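Local coordinates for diacylglycerol lipase (Aspergillus oryzae, PDB 5XK2), which probably hydrolyses the ester bonds of mono- and diacylglycerols as a fungal lipase of the class 3 family, captured here in a closed conformation, at residues A[188-193]-A[244-249]; A[18-23]-A[79-84]; A[122-127]-A[164-169]. All coordinates share one frame; numbering follows the deposited sequence.

How the contacts relate
The three contacts sit in one alpha/beta-hydrolase domain, around its mixed sheet. Contact 3 joins helix 118-138 to the C-terminal part of helix 154-168, the helix that follows the probable nucleophile S153 on its GxSxG elbow. Contact 1 touches it, the centres about 19 Å apart: I192 CG1 packs against A164 CB at 3.6 Å, and F191 CE2 meets T168 CG2 at 3.8 Å, so helix 186-195 links the two. Contact 2 stands apart, where helix 14-27 meets the start of strand 83-89. Its centre is about 25 Å from that of contact 1 and about 21 Å from that of contact 3, and its nearest atoms stay about 13 and 9 Å away respectively.

Contact 1: A[188-193]-A[244-249]; sequences LAEFIT and DGYVNF
The Y246 ring carries E190 on one face and T193 at its edge. E190 CG rides 3.5 Å above the ring plane, displaced toward the rim on the CZ side, and makes a CH-pi contact with CG 3.8 Å from the Y246 centroid and 22° off the normal. The two side chains cross at about a right angle. It is the first torsion of E190 that lays CG over the ring, beside its own backbone N (chi1 -60°); the chain beyond is extended and ends in a carboxylate whose plane is 29° from that of the phenol. Near the ring plane, T193 OG1 faces Y246 CE1 at 3.3 Å. The phenol oxygen, at the far end of the ring, lies against carbon: Y246 OH is 3.5 Å from T193 CG2, with E190 CA close by. A189 CB lies 4.2 Å from Y246 CD1.

In the alpha/beta-hydrolase fold this joins helix 186-195 to the loop that leaves strand 240-243 at the border of the mixed sheet. No hydrogen bond crosses between the segments, and the Y246 backbone is hydrogen-bonded with H220. The T193 hydroxyl is pinned separately. It donates to A189 O over 2.7 Å, while T193 N reaches the same oxygen from the other face of the carbonyl plane, and the hydroxyl also takes a bond from S222 N. Further along the loop, N248 ND2 closes back onto D244 O at 2.8 Å, and N248 OD1 receives K250 N.

Contact 2: A[18-23]-A[79-84]; sequences FKFWVQ and NTNKAI
F20 and W21 of helix 14-27 meet N81 and A83 at the tight turn between antiparallel strands 71-78 and 83-89, where K82 and A83 together face D78 in a G1 beta bulge. Two touches make up the contact. F20 CZ approaches N81 ND2 at 3.3 Å, the side chains coming from opposite directions with ring and amide planes 56° apart, an oblique meeting without a hydrogen bond. W21 CH2, with CZ3 farther off, meets A83 CB at 3.7 Å.

Both aromatics also brace each other. F20 CG swings anti to its own backbone N (chi1 177°), which turns the phenyl edge onto the indole face, F20 CD2 lying 3.6 Å above the centre of the W21 ring. Beyond them, the indole is held by stacking on Y176 and by the hydrogen bond from W21 NE1 to D17 OD1, while K146 and V148 of strand 146-152 also touch it. On the turn side, K82 takes the left-handed conformation (phi 54°) of the bulge, and N81 N bonds to D78 OD1.

Contact 3: A[122-127]-A[164-169]; sequences TAWKVV and ADLRTK
W124 reaches across from helix 118-138 to D165 and L166 on helix 154-168. Its CB points at the other helix, and with CG roughly anti to the backbone N (chi1 160°) the indole crosses to helix 154-168. CD1 is the first ring atom to come near, 3.8 Å from D165 OD2. Next to it NE1 makes the one hydrogen bond between the segments: W124 NE1 donates to D165 OD2 over 2.7 Å at 163°, with the acceptor only 6° out of the indole plane. The oxygen uses its anti lone pair, and the carboxylate stands almost perpendicular to the ring. CE2 and CZ2 still border that oxygen, W124 CE2 at 3.5 Å from D165 OD2, and CZ2 also reaches L166 CG at 4.0 Å. The tip, CH2, has left the carboxylate behind and meets L166, 3.9 Å from its CD2.

The buried carboxylate has further partners. OD2 also forms a salt bridge with R128 NH1, and D165 OD1 lies 3.5 Å from K169 NZ, a salt bridge from the residue just after the helix. R128 and K169 probably stabilise the charged form of D165. T168 OG1 donates to D165 O at 2.7 Å, on a lone pair in the carbonyl plane.

W121 packs edge-to-face with W124, while I131 and A162 touch the same indole. In this alpha/beta-hydrolase fold helix 154-168 follows the probable nucleophile elbow; helix 118-138 grips it through W124, A164, R167 and T168 pack against helix 186-195, and R167 NE bonds A173 O of strand 173-178.

Contact 1: A[188-193]-A[244-249]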
ATOM      1  N   LEU A 188      22.855  -1.320  17.416  1.00 10.29           N
ATOM      2  CA  LEU A 188      23.083  -0.486  16.230  1.00 10.08           C
ATOM      3  C   LEU A 188      22.411   0.874  16.377  1.00  9.16           C
ATOM      4  O   LEU A 188      22.969   1.900  15.979  1.00  9.99           O
ATOM      5  CB  LEU A 188      22.592  -1.185  14.963  1.00 12.15           C
ATOM      6  CG  LEU A 188      22.777  -0.374  13.677  1.00 11.15           C
ATOM      7  CD1 LEU A 188      24.249   0.046  13.507  1.00 11.43           C
ATOM      8  CD2 LEU A 188      22.297  -1.158  12.429  1.00  9.92           C
ATOM      9  N   ALA A 189      21.213   0.900  16.947  1.00  8.83           N
ATOM     10  CA  ALA A 189      20.562   2.200  17.127  1.00  7.56           C
ATOM     11  C   ALA A 189      21.358   3.083  18.078  1.00  9.09           C
ATOM     12  O   ALA A 189      21.469   4.277  17.845  1.00 10.53           O
ATOM     13  CB  ALA A 189      19.143   2.035  17.630  1.00  9.37           C
ATOM     14  N   GLU A 190      21.943   2.499  19.129  1.00 10.59           N
ATOM     15  CA  GLU A 190      22.780   3.296  20.038  1.00  9.58           C
ATOM     16  C   GLU A 190      24.035   3.799  19.331  1.00 10.81           C
ATOM     17  O   GLU A 190      24.448   4.944  19.506  1.00 10.80           O
ATOM     18  CB  GLU A 190      23.172   2.483  21.291  1.00 10.07           C
ATOM     19  CG  GLU A 190      21.936   2.028  22.086  1.00 12.33           C
ATOM     20  CD  GLU A 190      22.278   1.225  23.336  1.00 17.06           C
ATOM     21  OE1 GLU A 190      23.457   1.231  23.753  1.00 17.53           O
ATOM     22  OE2 GLU A 190      21.349   0.594  23.885  1.00 19.92           O
ATOM     23  N   PHE A 191      24.644   2.939  18.524  1.00  9.20           N
ATOM     24  CA  PHE A 191      25.815   3.342  17.752  1.00 11.29           C
ATOM     25  C   PHE A 191      25.513   4.522  16.822  1.00  9.81           C
ATOM     26  O   PHE A 191      26.246   5.520  16.819  1.00 10.92           O
ATOM     27  CB  PHE A 191      26.333   2.143  16.950  1.00 12.79           C
ATOM     28  CG  PHE A 191      27.557   2.435  16.126  1.00 10.36           C
ATOM     29  CD1 PHE A 191      28.782   2.671  16.728  1.00 15.68           C
ATOM     30  CD2 PHE A 191      27.482   2.450  14.745  1.00 10.72           C
ATOM     31  CE1 PHE A 191      29.918   2.923  15.958  1.00 20.30           C
ATOM     32  CE2 PHE A 191      28.609   2.712  13.967  1.00 13.54           C
ATOM     33  CZ  PHE A 191      29.823   2.951  14.571  1.00 14.69           C
ATOM     34  N   ILE A 192      24.433   4.416  16.048  1.00  8.47           N
ATOM     35  CA  ILE A 192      24.101   5.474  15.089  1.00  7.72           C
ATOM     36  C   ILE A 192      23.766   6.771  15.825  1.00  7.19           C
ATOM     37  O   ILE A 192      24.240   7.848  15.473  1.00 10.06           O
ATOM     38  CB  ILE A 192      22.939   5.050  14.176  1.00  8.12           C
ATOM     39  CG1 ILE A 192      23.345   3.809  13.364  1.00 12.35           C
ATOM     40  CG2 ILE A 192      22.520   6.229  13.280  1.00 10.91           C
ATOM     41  CD1 ILE A 192      22.228   3.263  12.478  1.00 10.80           C
ATOM     42  N   THR A 193      22.956   6.651  16.873  1.00  8.86           N
ATOM     43  CA  THR A 193      22.571   7.797  17.690  1.00  8.42           C
ATOM     44  C   THR A 193      23.794   8.565  18.186  1.00  8.04           C
ATOM     45  O   THR A 193      23.858   9.791  18.115  1.00  8.45           O
ATOM     46  CB  THR A 193      21.716   7.309  18.893  1.00 10.52           C
ATOM     47  OG1 THR A 193      20.489   6.779  18.381  1.00  8.98           O
ATOM     48  CG2 THR A 193      21.425   8.440  19.903  1.00  9.53           C
ATOM     49  N   ASP A 244      14.019  12.175  23.089  1.00 12.04           N
ATOM     50  CA  ASP A 244      15.121  11.220  22.949  1.00 12.43           C
ATOM     51  C   ASP A 244      14.780   9.883  23.604  1.00 15.23           C
ATOM     52  O   ASP A 244      13.705   9.728  24.190  1.00 16.01           O
ATOM     53  CB  ASP A 244      16.456  11.804  23.448  1.00 16.73           C
ATOM     54  CG  ASP A 244      16.467  12.167  24.904  1.00 22.34           C
ATOM     55  OD1 ASP A 244      15.431  12.054  25.585  1.00 25.64           O
ATOM     56  OD2 ASP A 244      17.554  12.598  25.362  1.00 19.62           O
ATOM     57  N   GLY A 245      15.687   8.912  23.478  1.00 16.90           N
ATOM     58  CA  GLY A 245      15.429   7.525  23.883  1.00 17.75           C
ATOM     59  C   GLY A 245      15.260   6.599  22.691  1.00 14.62           C
ATOM     60  O   GLY A 245      14.868   7.037  21.618  1.00 16.61           O
ATOM     61  N   TYR A 246      15.555   5.305  22.868  1.00 16.99           N
ATOM     62  CA  TYR A 246      15.510   4.359  21.743  1.00 17.31           C
ATOM     63  C   TYR A 246      14.099   3.815  21.488  1.00 19.27           C
ATOM     64  O   TYR A 246      13.742   3.376  20.379  1.00 18.81           O
ATOM     65  CB  TYR A 246      16.524   3.250  22.005  1.00 23.82           C
ATOM     66  CG  TYR A 246      17.890   3.888  22.130  1.00 19.54           C
ATOM     67  CD1 TYR A 246      18.504   4.407  21.009  1.00 18.06           C
ATOM     68  CD2 TYR A 246      18.526   4.031  23.366  1.00 18.04           C
ATOM     69  CE1 TYR A 246      19.721   5.031  21.073  1.00 16.10           C
ATOM     70  CE2 TYR A 246      19.784   4.664  23.450  1.00 15.97           C
ATOM     71  CZ  TYR A 246      20.363   5.150  22.272  1.00 14.30           C
ATOM     72  OH  TYR A 246      21.583   5.782  22.218  1.00 10.54           O
ATOM     73  N   VAL A 247      13.299   3.896  22.537  1.00 11.98           N
ATOM     74  CA  VAL A 247      11.875   3.627  22.492  1.00 10.32           C
ATOM     75  C   VAL A 247      11.252   4.757  23.280  1.00 13.23           C
ATOM     76  O   VAL A 247      11.637   4.991  24.428  1.00 15.75           O
ATOM     77  CB  VAL A 247      11.511   2.274  23.100  1.00 16.81           C
ATOM     78  CG1 VAL A 247       9.992   2.043  22.999  1.00 15.35           C
ATOM     79  CG2 VAL A 247      12.283   1.165  22.384  1.00 16.54           C
ATOM     80  N   ASN A 248      10.346   5.504  22.667  1.00  9.93           N
ATOM     81  CA  ASN A 248       9.712   6.615  23.383  1.00  9.57           C
ATOM     82  C   ASN A 248       8.233   6.608  23.102  1.00 10.91           C
ATOM     83  O   ASN A 248       7.828   6.715  21.945  1.00 13.28           O
ATOM     84  CB  ASN A 248      10.337   7.960  22.978  1.00  8.68           C
ATOM     85  CG  ASN A 248       9.939   9.106  23.913  1.00 12.68           C
ATOM     86  OD1 ASN A 248       8.765   9.306  24.194  1.00 13.12           O
ATOM     87  ND2 ASN A 248      10.923   9.862  24.386  1.00 11.64           N
ATOM     88  N   PHE A 249       7.421   6.449  24.139  1.00  9.48           N
ATOM     89  CA  PHE A 249       5.984   6.315  23.922  1.00  8.91           C
ATOM     90  C   PHE A 249       5.236   7.647  23.838  1.00 11.77           C
ATOM     91  O   PHE A 249       4.002   7.659  23.685  1.00 12.39           O
ATOM     92  CB  PHE A 249       5.369   5.464  25.047  1.00 11.02           C
ATOM     93  CG  PHE A 249       5.928   4.074  25.131  1.00 13.42           C
ATOM     94  CD1 PHE A 249       6.043   3.291  23.993  1.00 19.73           C
ATOM     95  CD2 PHE A 249       6.358   3.563  26.338  1.00 18.77           C
ATOM     96  CE1 PHE A 249       6.566   1.996  24.064  1.00 21.43           C
ATOM     97  CE2 PHE A 249       6.885   2.264  26.413  1.00 22.37           C
ATOM     98  CZ  PHE A 249       6.989   1.492  25.270  1.00 22.68           C
TER

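Contact 2: A[18-23]-A[79-84]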
ATOM      1  N   PHE A  18      15.126  22.178   8.317  1.00 10.17           N
ATOM      2  CA  PHE A  18      14.349  20.945   8.202  1.00  8.55           C
ATOM      3  C   PHE A  18      13.386  20.988   7.008  1.00 11.70           C
ATOM      4  O   PHE A  18      13.157  19.974   6.339  1.00 13.15           O
ATOM      5  CB  PHE A  18      13.542  20.695   9.482  1.00  9.70           C
ATOM      6  CG  PHE A  18      14.367  20.347  10.690  1.00 10.62           C
ATOM      7  CD1 PHE A  18      15.713  20.018  10.584  1.00 10.45           C
ATOM      8  CD2 PHE A  18      13.777  20.349  11.951  1.00 10.57           C
ATOM      9  CE1 PHE A  18      16.450  19.672  11.713  1.00 13.25           C
ATOM     10  CE2 PHE A  18      14.503  20.011  13.083  1.00 12.45           C
ATOM     11  CZ  PHE A  18      15.836  19.685  12.976  1.00 14.35           C
ATOM     12  N   LYS A  19      12.803  22.161   6.768  1.00 10.71           N
ATOM     13  CA  LYS A  19      11.890  22.357   5.639  1.00  9.67           C
ATOM     14  C   LYS A  19      12.599  22.348   4.286  1.00 12.48           C
ATOM     15  O   LYS A  19      11.957  22.209   3.238  1.00 13.99           O
ATOM     16  CB  LYS A  19      11.129  23.671   5.811  1.00 11.14           C
ATOM     17  CG  LYS A  19      10.093  23.614   6.921  1.00 11.37           C
ATOM     18  CD  LYS A  19       9.515  25.000   7.212  1.00 14.14           C
ATOM     19  CE  LYS A  19       8.419  24.905   8.271  1.00 15.46           C
ATOM     20  NZ  LYS A  19       7.807  26.250   8.518  1.00 16.73           N
ATOM     21  N   PHE A  20      13.911  22.575   4.294  1.00 10.93           N
ATOM     22  CA  PHE A  20      14.670  22.551   3.055  1.00 10.67           C
ATOM     23  C   PHE A  20      15.080  21.144   2.597  1.00 12.42           C
ATOM     24  O   PHE A  20      14.804  20.750   1.462  1.00 11.01           O
ATOM     25  CB  PHE A  20      15.918  23.425   3.211  1.00 10.37           C
ATOM     26  CG  PHE A  20      16.814  23.422   2.007  1.00 10.98           C
ATOM     27  CD1 PHE A  20      16.395  23.997   0.823  1.00 14.01           C
ATOM     28  CD2 PHE A  20      18.078  22.843   2.065  1.00 13.70           C
ATOM     29  CE1 PHE A  20      17.213  24.015  -0.301  1.00 15.47           C
ATOM     30  CE2 PHE A  20      18.902  22.855   0.948  1.00 10.52           C
ATOM     31  CZ  PHE A  20      18.473  23.426  -0.235  1.00 13.87           C
ATOM     32  N   TRP A  21      15.709  20.353   3.470  1.00 10.58           N
ATOM     33  CA  TRP A  21      16.294  19.103   2.986  1.00  9.83           C
ATOM     34  C   TRP A  21      15.221  18.108   2.564  1.00  8.69           C
ATOM     35  O   TRP A  21      15.488  17.233   1.730  1.00 10.19           O
ATOM     36  CB  TRP A  21      17.248  18.478   4.041  1.00 11.07           C
ATOM     37  CG  TRP A  21      18.381  19.417   4.345  1.00 10.65           C
ATOM     38  CD1 TRP A  21      18.525  20.186   5.450  1.00 10.01           C
ATOM     39  CD2 TRP A  21      19.473  19.751   3.473  1.00 10.45           C
ATOM     40  NE1 TRP A  21      19.668  20.964   5.348  1.00 11.99           N
ATOM     41  CE2 TRP A  21      20.252  20.722   4.131  1.00 13.34           C
ATOM     42  CE3 TRP A  21      19.858  19.324   2.194  1.00 11.39           C
ATOM     43  CZ2 TRP A  21      21.411  21.257   3.572  1.00 12.64           C
ATOM     44  CZ3 TRP A  21      21.012  19.860   1.638  1.00 11.56           C
ATOM     45  CH2 TRP A  21      21.769  20.825   2.325  1.00 13.08           C
ATOM     46  N   VAL A  22      14.006  18.261   3.087  1.00  9.86           N
ATOM     47  CA  VAL A  22      12.929  17.352   2.692  1.00 10.93           C
ATOM     48  C   VAL A  22      12.624  17.499   1.189  1.00  9.39           C
ATOM     49  O   VAL A  22      12.121  16.572   0.563  1.00 10.10           O
ATOM     50  CB  VAL A  22      11.645  17.581   3.537  1.00 10.81           C
ATOM     51  CG1 VAL A  22      11.024  18.951   3.259  1.00 11.82           C
ATOM     52  CG2 VAL A  22      10.641  16.432   3.330  1.00 11.13           C
ATOM     53  N   GLN A  23      12.958  18.644   0.610  1.00 10.09           N
ATOM     54  CA  GLN A  23      12.740  18.836  -0.822  1.00  9.88           C
ATOM     55  C   GLN A  23      13.668  17.964  -1.668  1.00  9.44           C
ATOM     56  O   GLN A  23      13.336  17.611  -2.806  1.00  9.62           O
ATOM     57  CB  GLN A  23      12.910  20.311  -1.191  1.00  8.39           C
ATOM     58  CG  GLN A  23      11.830  21.207  -0.589  1.00  9.63           C
ATOM     59  CD  GLN A  23      12.090  22.654  -0.879  1.00 12.83           C
ATOM     60  OE1 GLN A  23      12.362  23.015  -2.018  1.00 11.68           O
ATOM     61  NE2 GLN A  23      12.057  23.492   0.157  1.00 17.83           N
ATOM     62  N   ASN A  79      25.764  23.912  -4.873  1.00 14.01           N
ATOM     63  CA  ASN A  79      26.848  24.881  -4.703  1.00 14.16           C
ATOM     64  C   ASN A  79      26.376  26.122  -3.968  1.00 19.51           C
ATOM     65  O   ASN A  79      27.175  26.943  -3.525  1.00 22.99           O
ATOM     66  CB  ASN A  79      27.450  25.258  -6.056  1.00 14.57           C
ATOM     67  CG  ASN A  79      28.307  24.149  -6.626  1.00 12.17           C
ATOM     68  OD1 ASN A  79      29.090  23.525  -5.897  1.00 14.47           O
ATOM     69  ND2 ASN A  79      28.164  23.891  -7.935  1.00 15.84           N
ATOM     70  N   THR A  80      25.069  26.256  -3.821  1.00 15.07           N
ATOM     71  CA  THR A  80      24.532  27.376  -3.067  1.00 14.56           C
ATOM     72  C   THR A  80      24.711  27.128  -1.585  1.00 18.07           C
ATOM     73  O   THR A  80      25.180  27.999  -0.846  1.00 18.79           O
ATOM     74  CB  THR A  80      23.060  27.593  -3.407  1.00 15.59           C
ATOM     75  OG1 THR A  80      22.981  27.913  -4.793  1.00 19.92           O
ATOM     76  CG2 THR A  80      22.464  28.732  -2.579  1.00 20.57           C
ATOM     77  N   ASN A  81      24.360  25.922  -1.153  1.00 14.51           N
ATOM     78  CA  ASN A  81      24.437  25.553   0.255  1.00 13.29           C
ATOM     79  C   ASN A  81      25.690  24.759   0.631  1.00 12.30           C
ATOM     80  O   ASN A  81      25.842  24.310   1.773  1.00 15.67           O
ATOM     81  CB  ASN A  81      23.180  24.782   0.626  1.00 14.98           C
ATOM     82  CG  ASN A  81      21.956  25.638   0.504  1.00 20.94           C
ATOM     83  OD1 ASN A  81      21.783  26.585   1.274  1.00 25.06           O
ATOM     84  ND2 ASN A  81      21.129  25.366  -0.507  1.00 17.21           N
ATOM     85  N   LYS A  82      26.566  24.583  -0.353  1.00 13.32           N
ATOM     86  CA  LYS A  82      27.832  23.876  -0.168  1.00 11.44           C
ATOM     87  C   LYS A  82      27.621  22.502   0.433  1.00 13.35           C
ATOM     88  O   LYS A  82      28.150  22.172   1.498  1.00 13.05           O
ATOM     89  CB  LYS A  82      28.800  24.715   0.669  1.00 15.25           C
ATOM     90  CG  LYS A  82      29.322  25.886  -0.147  1.00 19.18           C
ATOM     91  CD  LYS A  82      30.294  26.756   0.617  1.00 23.32           C
ATOM     92  CE  LYS A  82      31.656  26.102   0.744  1.00 31.23           C
ATOM     93  NZ  LYS A  82      32.617  27.050   1.371  1.00 30.44           N
ATOM     94  N   ALA A  83      26.813  21.711  -0.262  1.00 11.42           N
ATOM     95  CA  ALA A  83      26.484  20.372   0.181  1.00 10.94           C
ATOM     96  C   ALA A  83      26.539  19.392  -0.961  1.00  9.14           C
ATOM     97  O   ALA A  83      26.126  19.711  -2.070  1.00 10.47           O
ATOM     98  CB  ALA A  83      25.088  20.352   0.812  1.00 12.41           C
ATOM     99  N   ILE A  84      27.030  18.198  -0.664  1.00  9.44           N
ATOM    100  CA  ILE A  84      26.876  17.056  -1.553  1.00 10.77           C
ATOM    101  C   ILE A  84      25.738  16.268  -0.960  1.00 12.24           C
ATOM    102  O   ILE A  84      25.768  15.929   0.215  1.00 14.27           O
ATOM    103  CB  ILE A  84      28.131  16.185  -1.636  1.00 11.26           C
ATOM    104  CG1 ILE A  84      29.357  17.010  -2.071  1.00 14.22           C
ATOM    105  CG2 ILE A  84      27.874  14.971  -2.546  1.00 11.64           C
ATOM    106  CD1 ILE A  84      29.189  17.722  -3.393  1.00 19.88           C
TER

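Contact 3: A[122-127]-A[164-169]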
ATOM      1  N   THR A 122      20.458  -4.322   2.292  1.00 12.09           N
ATOM      2  CA  THR A 122      20.696  -4.816   0.927  1.00 13.26           C
ATOM      3  C   THR A 122      20.569  -3.693  -0.110  1.00 14.28           C
ATOM      4  O   THR A 122      21.418  -3.567  -1.007  1.00 14.53           O
ATOM      5  CB  THR A 122      19.732  -5.965   0.584  1.00 15.96           C
ATOM      6  OG1 THR A 122      19.981  -7.062   1.478  1.00 16.81           O
ATOM      7  CG2 THR A 122      19.939  -6.429  -0.865  1.00 19.91           C
ATOM      8  N   ALA A 123      19.541  -2.862   0.043  1.00 12.93           N
ATOM      9  CA  ALA A 123      19.322  -1.747  -0.874  1.00 12.94           C
ATOM     10  C   ALA A 123      20.535  -0.813  -0.900  1.00 14.42           C
ATOM     11  O   ALA A 123      20.985  -0.396  -1.966  1.00 16.19           O
ATOM     12  CB  ALA A 123      18.064  -0.984  -0.489  1.00 13.65           C
ATOM     13  N   TRP A 124      21.064  -0.480   0.274  1.00 11.19           N
ATOM     14  CA  TRP A 124      22.239   0.372   0.362  1.00 10.22           C
ATOM     15  C   TRP A 124      23.449  -0.307  -0.267  1.00 12.85           C
ATOM     16  O   TRP A 124      24.200   0.318  -1.002  1.00 12.73           O
ATOM     17  CB  TRP A 124      22.526   0.719   1.824  1.00 11.65           C
ATOM     18  CG  TRP A 124      23.931   1.189   2.138  1.00 12.91           C
ATOM     19  CD1 TRP A 124      24.791   0.631   3.046  1.00 12.05           C
ATOM     20  CD2 TRP A 124      24.622   2.322   1.582  1.00 10.77           C
ATOM     21  NE1 TRP A 124      25.967   1.336   3.084  1.00 11.82           N
ATOM     22  CE2 TRP A 124      25.888   2.387   2.208  1.00 11.62           C
ATOM     23  CE3 TRP A 124      24.289   3.295   0.625  1.00 12.07           C
ATOM     24  CZ2 TRP A 124      26.833   3.378   1.900  1.00 11.06           C
ATOM     25  CZ3 TRP A 124      25.217   4.283   0.331  1.00 12.26           C
ATOM     26  CH2 TRP A 124      26.477   4.314   0.956  1.00 14.52           C
ATOM     27  N   LYS A 125      23.620  -1.594   0.024  1.00 13.56           N
ATOM     28  CA  LYS A 125      24.789  -2.323  -0.493  1.00 13.17           C
ATOM     29  C   LYS A 125      24.839  -2.356  -2.024  1.00 14.75           C
ATOM     30  O   LYS A 125      25.923  -2.350  -2.599  1.00 16.35           O
ATOM     31  CB  LYS A 125      24.817  -3.753   0.043  1.00 15.96           C
ATOM     32  CG  LYS A 125      25.258  -3.857   1.479  1.00 24.32           C
ATOM     33  CD  LYS A 125      25.768  -5.256   1.761  1.00 35.45           C
ATOM     34  CE  LYS A 125      27.075  -5.510   1.037  1.00 43.91           C
ATOM     35  NZ  LYS A 125      27.403  -6.961   1.013  1.00 50.93           N
ATOM     36  N   VAL A 126      23.678  -2.397  -2.662  1.00 15.18           N
ATOM     37  CA  VAL A 126      23.608  -2.449  -4.126  1.00 18.69           C
ATOM     38  C   VAL A 126      24.142  -1.154  -4.746  1.00 21.20           C
ATOM     39  O   VAL A 126      24.736  -1.180  -5.822  1.00 17.51           O
ATOM     40  CB  VAL A 126      22.152  -2.717  -4.600  1.00 18.80           C
ATOM     41  CG1 VAL A 126      21.991  -2.443  -6.095  1.00 29.92           C
ATOM     42  CG2 VAL A 126      21.754  -4.155  -4.294  1.00 19.95           C
ATOM     43  N   VAL A 127      23.889  -0.012  -4.104  1.00 15.72           N
ATOM     44  CA  VAL A 127      24.393   1.257  -4.634  1.00 13.09           C
ATOM     45  C   VAL A 127      25.614   1.871  -3.932  1.00 15.01           C
ATOM     46  O   VAL A 127      26.122   2.914  -4.361  1.00 14.81           O
ATOM     47  CB  VAL A 127      23.258   2.307  -4.668  1.00 15.11           C
ATOM     48  CG1 VAL A 127      22.209   1.909  -5.701  1.00 19.84           C
ATOM     49  CG2 VAL A 127      22.612   2.461  -3.297  1.00 13.79           C
ATOM     50  N   ALA A 164      25.024   5.792   8.499  1.00  8.88           N
ATOM     51  CA  ALA A 164      25.751   5.048   9.534  1.00  8.54           C
ATOM     52  C   ALA A 164      27.050   4.483   8.960  1.00 11.05           C
ATOM     53  O   ALA A 164      28.134   4.639   9.529  1.00 10.79           O
ATOM     54  CB  ALA A 164      24.896   3.933  10.081  1.00  9.38           C
ATOM     55  N   ASP A 165      26.920   3.837   7.810  1.00  9.31           N
ATOM     56  CA  ASP A 165      28.063   3.185   7.154  1.00  8.45           C
ATOM     57  C   ASP A 165      29.079   4.225   6.678  1.00 11.73           C
ATOM     58  O   ASP A 165      30.288   4.106   6.953  1.00 10.30           O
ATOM     59  CB  ASP A 165      27.539   2.323   5.996  1.00  9.04           C
ATOM     60  CG  ASP A 165      28.586   1.387   5.411  1.00 17.22           C
ATOM     61  OD1 ASP A 165      29.588   1.073   6.086  1.00 17.19           O
ATOM     62  OD2 ASP A 165      28.376   0.940   4.264  1.00 15.18           O
ATOM     63  N   LEU A 166      28.603   5.248   5.966  1.00  9.45           N
ATOM     64  CA  LEU A 166      29.488   6.290   5.485  1.00  8.90           C
ATOM     65  C   LEU A 166      30.308   6.920   6.606  1.00 11.41           C
ATOM     66  O   LEU A 166      31.495   7.187   6.435  1.00 12.21           O
ATOM     67  CB  LEU A 166      28.686   7.365   4.731  1.00  8.50           C
ATOM     68  CG  LEU A 166      28.178   6.882   3.374  1.00 10.42           C
ATOM     69  CD1 LEU A 166      27.226   7.931   2.773  1.00 11.43           C
ATOM     70  CD2 LEU A 166      29.336   6.625   2.385  1.00 11.43           C
ATOM     71  N   ARG A 167      29.693   7.147   7.767  1.00  9.56           N
ATOM     72  CA  ARG A 167      30.423   7.734   8.874  1.00  8.07           C
ATOM     73  C   ARG A 167      31.556   6.840   9.356  1.00 10.02           C
ATOM     74  O   ARG A 167      32.601   7.353   9.735  1.00 11.85           O
ATOM     75  CB  ARG A 167      29.481   8.028  10.049  1.00  7.60           C
ATOM     76  CG  ARG A 167      28.525   9.182   9.770  1.00  8.77           C
ATOM     77  CD  ARG A 167      27.339   9.029  10.728  1.00  7.79           C
ATOM     78  NE  ARG A 167      26.329  10.051  10.474  1.00  8.98           N
ATOM     79  CZ  ARG A 167      25.123  10.030  11.024  1.00  8.88           C
ATOM     80  NH1 ARG A 167      24.766   9.005  11.792  1.00 10.43           N
ATOM     81  NH2 ARG A 167      24.267  11.010  10.770  1.00  9.22           N
ATOM     82  N   THR A 168      31.357   5.527   9.323  1.00  9.41           N
ATOM     83  CA  THR A 168      32.437   4.619   9.748  1.00 10.51           C
ATOM     84  C   THR A 168      33.590   4.658   8.745  1.00 13.12           C
ATOM     85  O   THR A 168      34.687   4.185   9.025  1.00 11.71           O
ATOM     86  CB  THR A 168      31.964   3.158   9.925  1.00  9.73           C
ATOM     87  OG1 THR A 168      31.635   2.546   8.663  1.00 11.87           O
ATOM     88  CG2 THR A 168      30.764   3.078  10.869  1.00 11.55           C
ATOM     89  N   LYS A 169      33.306   5.175   7.554  1.00 12.53           N
ATOM     90  CA  LYS A 169      34.293   5.340   6.489  1.00 13.84           C
ATOM     91  C   LYS A 169      34.874   6.758   6.416  1.00 14.98           C
ATOM     92  O   LYS A 169      35.484   7.129   5.412  1.00 18.97           O
ATOM     93  CB  LYS A 169      33.679   4.913   5.159  1.00 13.57           C
ATOM     94  CG  LYS A 169      33.298   3.437   5.104  1.00 15.01           C
ATOM     95  CD  LYS A 169      32.570   3.127   3.793  1.00 19.03           C
ATOM     96  CE  LYS A 169      31.997   1.722   3.741  1.00 25.79           C
ATOM     97  NZ  LYS A 169      32.726   0.738   4.573  1.00 38.80           N
TER